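Local coordinates for protein adenylate kinase (Cryptosporidium parvum Iowa II, PDB 3BE4) that probably transfers a phosphoryl group between ATP and AMP as an adenylate kinase, and is captured here with the two-substrate mimic bis(adenosine)-5'-pentaphosphate, at residues K18-E23 against G139-V144. Sequence-based numbering, arbitrary orientation. Where two conformers were deposited one is given.
Sequences KGTQCE and GRIYHV. With AP5 (bis(adenosine)-5'-pentaphosphate), chain C.
Ile141 of the lid lies against Gly19 and Thr20 in the first helical turn, where the P-loop of this adenylate kinase runs into helix 18-29, helping the lid close over one end of the phosphate chain and one ribose of bis(adenosine)-5'-pentaphosphate (AP5). In the conformer given, one of two modelled for Ile141, its CD1 rests 3.8 Å from the backbone C of Gly19, where the missing side chain lets the methyl come down on the helix, while CG1 lies 3.5 Å from Thr20 OG1. The other branch of this conformer turns to the nucleotide, Ile141 CG2 reaching to 3.4 Å from AP5 C3J.

The helix start supplies the polar grip. Backbone N atoms of Lys18, Gly19 and Thr20 donate in turn to AP5 O2D, O1D and O2E. Lys18, bent at its last two torsions, is long enough to curl NZ round onto AP5 O2D as well, adding a positive charge where its own backbone N-H also points. A threonine suits its place because OG1, beside its own backbone N (chi1 -69°), donates to AP5 O2E at 2.8 Å, alongside the Thr20 N bond to the same oxygen. A water donates to both Thr20 OG1 and Ile141 O and also bonds AP5 O2J, tying lid, helix and sugar together.

Further along, the contact loosens at the solvent side. Glu23 OE2 comes no nearer to Arg140 than 4.0 Å, at CD, and the carboxylate and guanidinium planes are turned 52° apart. Arg140 instead forms a salt bridge through NH2 with Asp155. Long, polar Arg140 and Glu23 suit this wet edge: a water in plane at the guanidinium edge also links them, accepting from Arg140 NH1 at 3.0 Å and donating to Glu23 OE1 at 2.9 Å.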
# COMPACT_ATOMS: atom_id res chain seq x y z
N LYS A 18 0.60 -4.58 -3.67
CA LYS A 18 0.45 -4.50 -2.16
C LYS A 18 -1.00 -4.45 -1.83
O LYS A 18 -1.38 -5.24 -0.97
CB LYS A 18 1.20 -3.23 -1.69
CG LYS A 18 2.59 -3.42 -2.03
CD LYS A 18 3.43 -2.34 -1.38
CE LYS A 18 3.11 -0.91 -1.84
NZ LYS A 18 3.07 -0.59 -3.32
N GLY A 19 -1.89 -3.70 -2.46
CA GLY A 19 -3.28 -3.59 -1.93
C GLY A 19 -3.89 -4.89 -2.26
O GLY A 19 -4.79 -5.34 -1.42
N THR A 20 -3.54 -5.55 -3.41
CA THR A 20 -4.16 -6.88 -3.72
C THR A 20 -3.83 -7.84 -2.57
O THR A 20 -4.79 -8.60 -2.13
CB THR A 20 -3.55 -7.36 -5.09
OG1 THR A 20 -4.07 -6.48 -6.08
CG2 THR A 20 -4.07 -8.79 -5.41
N GLN A 21 -2.60 -7.91 -2.15
CA GLN A 21 -2.21 -8.88 -1.06
C GLN A 21 -2.86 -8.45 0.24
O GLN A 21 -3.13 -9.29 1.09
CB GLN A 21 -0.71 -8.93 -0.98
CG GLN A 21 -0.14 -9.57 -2.27
CD GLN A 21 -0.73 -11.00 -2.57
OE1 GLN A 21 -0.91 -11.76 -1.58
NE2 GLN A 21 -0.82 -11.40 -3.83
N CYS A 22 -3.11 -7.16 0.46
CA CYS A 22 -3.72 -6.72 1.74
C CYS A 22 -5.14 -7.26 1.91
O CYS A 22 -5.63 -7.33 3.00
CB CYS A 22 -3.66 -5.23 1.96
SG CYS A 22 -1.99 -4.70 2.25
N GLU A 23 -5.80 -7.57 0.81
CA GLU A 23 -7.11 -8.18 0.93
C GLU A 23 -7.02 -9.48 1.67
O GLU A 23 -7.88 -9.75 2.55
CB GLU A 23 -7.77 -8.39 -0.46
CG GLU A 23 -9.09 -9.21 -0.31
CD GLU A 23 -10.27 -8.23 -0.44
OE1 GLU A 23 -10.15 -7.05 0.06
OE2 GLU A 23 -11.27 -8.63 -1.11
N GLY A 139 -11.91 0.49 -2.40
CA GLY A 139 -10.46 0.50 -2.74
C GLY A 139 -10.11 -0.88 -3.36
O GLY A 139 -8.93 -1.13 -3.64
N ARG A 140 -11.06 -1.83 -3.45
CA ARG A 140 -10.73 -3.08 -4.10
C ARG A 140 -10.21 -2.87 -5.54
O ARG A 140 -10.68 -1.98 -6.25
CB ARG A 140 -11.92 -4.02 -4.20
CG ARG A 140 -12.28 -4.71 -2.78
CD ARG A 140 -13.41 -5.77 -2.99
NE ARG A 140 -14.69 -5.06 -3.05
CZ ARG A 140 -15.34 -4.51 -2.00
NH1 ARG A 140 -14.85 -4.58 -0.75
NH2 ARG A 140 -16.50 -3.86 -2.18
N ILE A 141 -9.30 -3.75 -5.92
CA ILE A 141 -8.67 -3.55 -7.25
C ILE A 141 -8.76 -4.83 -8.05
O ILE A 141 -8.73 -6.03 -7.50
CB ILE A 141 -7.08 -3.41 -7.26
CG1 ILE A 141 -6.32 -3.86 -6.03
CG2 ILE A 141 -6.47 -2.61 -8.35
CD1 ILE A 141 -6.26 -3.20 -4.66
N TYR A 142 -8.85 -4.62 -9.36
CA TYR A 142 -8.90 -5.79 -10.30
C TYR A 142 -7.95 -5.53 -11.46
O TYR A 142 -7.41 -4.38 -11.58
CB TYR A 142 -10.27 -5.92 -10.89
CG TYR A 142 -11.35 -6.07 -9.81
CD1 TYR A 142 -11.78 -7.35 -9.45
CD2 TYR A 142 -11.88 -4.97 -9.16
CE1 TYR A 142 -12.73 -7.50 -8.45
CE2 TYR A 142 -12.81 -5.09 -8.15
CZ TYR A 142 -13.25 -6.38 -7.84
OH TYR A 142 -14.23 -6.49 -6.80
N HIS A 143 -7.70 -6.55 -12.23
CA HIS A 143 -6.84 -6.35 -13.44
C HIS A 143 -7.59 -7.07 -14.58
O HIS A 143 -7.89 -8.27 -14.43
CB HIS A 143 -5.47 -7.01 -13.23
CG HIS A 143 -4.49 -6.55 -14.31
ND1 HIS A 143 -4.54 -7.10 -15.60
CD2 HIS A 143 -3.48 -5.66 -14.29
CE1 HIS A 143 -3.59 -6.52 -16.34
NE2 HIS A 143 -2.94 -5.66 -15.56
N VAL A 144 -7.78 -6.38 -15.69
CA VAL A 144 -8.57 -6.96 -16.78
C VAL A 144 -8.00 -8.21 -17.35
O VAL A 144 -8.80 -9.12 -17.84
CB VAL A 144 -8.82 -5.82 -17.76
CG1 VAL A 144 -7.53 -5.45 -18.54
CG2 VAL A 144 -10.09 -6.06 -18.58
PA AP5 C . -1.17 4.58 -3.73
O1A AP5 C . -2.70 4.48 -3.84
O2A AP5 C . -0.47 3.80 -2.72
O3A AP5 C . -0.53 4.30 -5.17
PB AP5 C . 0.89 3.72 -5.59
O1B AP5 C . 1.89 4.00 -4.57
O2B AP5 C . 1.11 4.13 -7.05
O3B AP5 C . 0.53 2.08 -5.53
PG AP5 C . -0.71 1.31 -6.10
O1G AP5 C . -0.89 1.73 -7.52
O2G AP5 C . -1.81 1.49 -5.13
O3G AP5 C . -0.06 -0.12 -6.04
PD AP5 C . -0.37 -1.49 -5.21
O1D AP5 C . -1.44 -1.20 -4.24
O2D AP5 C . 0.95 -1.99 -4.79
O3D AP5 C . -0.85 -2.48 -6.37
PE AP5 C . -2.31 -3.06 -6.61
O1E AP5 C . -3.23 -1.97 -6.76
O2E AP5 C . -2.65 -4.15 -5.61
O5F AP5 C . -0.69 6.08 -3.49
C5F AP5 C . -1.41 7.03 -4.30
C4F AP5 C . -0.48 8.31 -4.26
O4F AP5 C . -0.76 8.97 -3.05
C3F AP5 C . 0.99 8.14 -4.31
O3F AP5 C . 1.47 7.99 -5.63
C2F AP5 C . 1.37 9.51 -3.70
O2F AP5 C . 1.04 10.61 -4.64
C1F AP5 C . 0.42 9.64 -2.53
N9A AP5 C . 0.94 8.96 -1.37
C8A AP5 C . 0.39 7.77 -0.84
N7A AP5 C . 1.06 7.39 0.23
C5A AP5 C . 2.05 8.36 0.46
C6A AP5 C . 2.99 8.50 1.47
N6A AP5 C . 3.32 7.63 2.42
N1A AP5 C . 3.81 9.65 1.33
C2A AP5 C . 3.55 10.52 0.38
N3A AP5 C . 2.64 10.43 -0.62
C4A AP5 C . 1.80 9.31 -0.51
O5J AP5 C . -2.07 -3.85 -7.95
C5J AP5 C . -1.87 -3.09 -9.25
C4J AP5 C . -2.49 -4.00 -10.33
O4J AP5 C . -1.85 -5.28 -10.49
C3J AP5 C . -4.00 -4.20 -10.13
O3J AP5 C . -4.64 -4.19 -11.38
C2J AP5 C . -3.94 -5.60 -9.62
O2J AP5 C . -5.15 -6.30 -9.93
C1J AP5 C . -2.92 -6.36 -10.34
N9B AP5 C . -2.20 -7.42 -9.70
C8B AP5 C . -1.92 -7.53 -8.34
N7B AP5 C . -1.17 -8.63 -8.16
C5B AP5 C . -0.98 -9.23 -9.38
C6B AP5 C . -0.15 -10.31 -9.83
N6B AP5 C . 0.55 -11.02 -8.95
N1B AP5 C . -0.15 -10.60 -11.16
C2B AP5 C . -0.84 -9.78 -12.07
N3B AP5 C . -1.57 -8.68 -11.70
C4B AP5 C . -1.57 -8.34 -10.36
O HOH W 1 -6.15 -7.30 -7.64
O HOH W 2 -12.42 -5.39 0.76